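Truncated hemoglobin from geobacillus stearothermophilus (Geobacillus stearothermophilus, PDB 2BKM) binds heme and, as a truncated bacterial globin, probably binds oxygen, consistent with a role in oxygen storage or transport. Local coordinates at residues 22-26 against 94-99. Residues are numbered along the deposited sequence.
Sequences AFYRR and AAMDEI. With ACT (acetate ion), chain E.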
loop_
_atom_site.group_PDB
_atom_site.type_symbol
_atom_site.label_atom_id
_atom_site.label_comp_id
_atom_site.label_asym_id
_atom_site.label_seq_id
_atom_site.Cartn_x
_atom_site.Cartn_y
_atom_site.Cartn_z
ATOM N N ALA A 22 1.346 5.800 9.119
ATOM C CA ALA A 22 0.016 6.354 9.130
ATOM C C ALA A 22 -1.013 5.386 8.552
ATOM O O ALA A 22 -2.132 5.262 9.048
ATOM C CB ALA A 22 0.038 7.673 8.362
ATOM N N PHE A 23 -0.617 4.709 7.492
ATOM C CA PHE A 23 -1.488 3.783 6.815
ATOM C C PHE A 23 -1.966 2.652 7.756
ATOM O O PHE A 23 -3.149 2.352 7.816
ATOM C CB PHE A 23 -0.782 3.233 5.578
ATOM C CG PHE A 23 -1.618 2.234 4.815
ATOM C CD1 PHE A 23 -1.208 0.910 4.757
ATOM C CD2 PHE A 23 -2.811 2.598 4.196
ATOM C CE1 PHE A 23 -1.956 -0.021 4.062
ATOM C CE2 PHE A 23 -3.577 1.666 3.503
ATOM C CZ PHE A 23 -3.154 0.359 3.433
ATOM N N TYR A 24 -1.019 2.058 8.482
ATOM C CA TYR A 24 -1.427 0.915 9.310
ATOM C C TYR A 24 -2.234 1.328 10.506
ATOM O O TYR A 24 -3.062 0.532 10.992
ATOM C CB TYR A 24 -0.285 -0.042 9.636
ATOM C CG TYR A 24 0.030 -0.793 8.389
ATOM C CD1 TYR A 24 1.177 -0.531 7.664
ATOM C CD2 TYR A 24 -0.881 -1.713 7.892
ATOM C CE1 TYR A 24 1.422 -1.191 6.472
ATOM C CE2 TYR A 24 -0.662 -2.368 6.715
ATOM C CZ TYR A 24 0.502 -2.099 5.998
ATOM O OH TYR A 24 0.740 -2.737 4.803
ATOM N N ARG A 25 -2.060 2.570 10.968
ATOM C CA ARG A 25 -2.995 3.034 11.995
ATOM C C ARG A 25 -4.429 3.088 11.447
ATOM O O ARG A 25 -5.392 2.784 12.160
ATOM C CB ARG A 25 -2.611 4.414 12.517
ATOM C CG ARG A 25 -1.373 4.410 13.371
ATOM C CD ARG A 25 -1.282 5.762 14.098
ATOM N NE ARG A 25 -1.040 6.876 13.178
ATOM C CZ ARG A 25 0.178 7.290 12.848
ATOM N NH1 ARG A 25 0.342 8.313 12.013
ATOM N NH2 ARG A 25 1.239 6.669 13.361
ATOM N N ARG A 26 -4.582 3.490 10.179
ATOM C CA ARG A 26 -5.900 3.543 9.575
ATOM C C ARG A 26 -6.444 2.148 9.318
ATOM O O ARG A 26 -7.613 1.898 9.509
ATOM C CB ARG A 26 -5.861 4.336 8.267
ATOM C CG ARG A 26 -5.489 5.825 8.349
ATOM C CD ARG A 26 -6.138 6.627 9.455
ATOM N NE ARG A 26 -5.878 8.031 9.129
ATOM C CZ ARG A 26 -6.814 8.936 8.849
ATOM N NH1 ARG A 26 -8.113 8.644 8.905
ATOM N NH2 ARG A 26 -6.429 10.157 8.533
ATOM N N ALA A 94 -6.152 8.597 3.107
ATOM C CA ALA A 94 -6.199 9.281 4.395
ATOM C C ALA A 94 -4.789 9.381 4.989
ATOM O O ALA A 94 -4.447 10.386 5.591
ATOM C CB ALA A 94 -7.135 8.525 5.364
ATOM N N ALA A 95 -3.981 8.339 4.818
ATOM C CA ALA A 95 -2.621 8.349 5.342
ATOM C C ALA A 95 -1.773 9.357 4.577
ATOM O O ALA A 95 -0.961 10.049 5.191
ATOM C CB ALA A 95 -2.020 6.952 5.252
ATOM N N MET A 96 -1.914 9.409 3.244
ATOM C CA MET A 96 -1.186 10.396 2.454
ATOM C C MET A 96 -1.568 11.777 2.909
ATOM O O MET A 96 -0.686 12.611 3.105
ATOM C CB MET A 96 -1.445 10.226 0.959
ATOM C CG MET A 96 -0.828 8.973 0.412
ATOM S SD MET A 96 -1.380 8.638 -1.257
ATOM C CE MET A 96 -0.177 7.423 -1.762
ATOM N N ASP A 97 -2.865 12.005 3.097
ATOM C CA ASP A 97 -3.297 13.343 3.559
ATOM C C ASP A 97 -2.687 13.629 4.938
ATOM O O ASP A 97 -2.185 14.761 5.190
ATOM C CB ASP A 97 -4.794 13.428 3.687
ATOM C CG ASP A 97 -5.521 13.352 2.382
ATOM O OD1 ASP A 97 -4.920 13.515 1.304
ATOM O OD2 ASP A 97 -6.756 13.112 2.435
ATOM N N GLU A 98 -2.683 12.634 5.809
ATOM C CA GLU A 98 -2.286 12.855 7.211
ATOM C C GLU A 98 -0.829 13.241 7.265
ATOM O O GLU A 98 -0.461 14.068 8.086
ATOM C CB GLU A 98 -2.501 11.582 7.995
ATOM C CG GLU A 98 -2.059 11.655 9.440
ATOM C CD GLU A 98 -2.451 10.403 10.214
ATOM O OE1 GLU A 98 -1.883 10.202 11.290
ATOM O OE2 GLU A 98 -3.324 9.636 9.742
ATOM N N ILE A 99 0.009 12.654 6.421
ATOM C CA ILE A 99 1.448 12.933 6.496
ATOM C C ILE A 99 1.780 14.162 5.681
ATOM O O ILE A 99 2.956 14.543 5.559
ATOM C CB ILE A 99 2.317 11.747 6.080
ATOM C CG1 ILE A 99 2.157 11.418 4.563
ATOM C CG2 ILE A 99 1.994 10.540 6.979
ATOM C CD1 ILE A 99 3.337 10.579 4.045
HETATM C C ACT E . -0.925 -4.455 3.112
HETATM O O ACT E . -1.177 -3.352 3.590
HETATM O OXT ACT E . -1.515 -4.729 2.084
HETATM C CH3 ACT E . 0.052 -5.384 3.728
HETATM O O HOH W 1 -3.031 7.204 10.859
#
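Residues 22-26, in helix 12-29, and 94-98, at the C-terminal end of helix 82-98, run at 133° between their N-to-C directions, their axes approaching to 8.8 Å. The CA atoms of Phe23 and Ala95 come within 4.9 Å, an approach eased by the small Ala95 side chain, whose CB sits 3.5 Å from Phe23 N and 3.8 Å from Ala22 CB. Ile99, just past the helix, extends the apolar patch, with CG2 3.7 Å from Ala22 CB.

Beside this apolar patch the contact is a salt-bridge network of Arg25, Arg26 and Glu98. Glu98, extended (chi1 and chi2 both t), spreads its carboxylate between two arginines in hydrogen-bonded salt bridges: Arg25 NH1 donates to Glu98 OE1 (3.0 Å, N-H...O angle 161°) and Arg26 NE to Glu98 OE2 (3.1 Å, 152°), while the bond from Arg26 NH2 to Glu98 OE2 is weak at 3.4 Å. Ala94 CB lies over one face of the Arg26 guanidinium, 3.5 Å from CZ. A water reinforces the network, donating to Ala22 O (2.8 Å) and Glu98 OE2 (2.7 Å) and accepting from Arg25 NE (3.1 Å). Arg25 also forms a salt bridge with Glu21.

Tyr24 OH makes a very short 2.4 Å hydrogen bond to ACT O of an acetate, probably from the crystallisation liquor; Trp88, edge-to-face with Phe23, is also hydrogen-bonded to it. This is the B-to-G helix packing of the truncated-globin 2-over-2 helical sandwich, with Tyr24 (helix 12-29, B) and Trp88 (helix 82-98, G) both reaching the distal oxygen pocket.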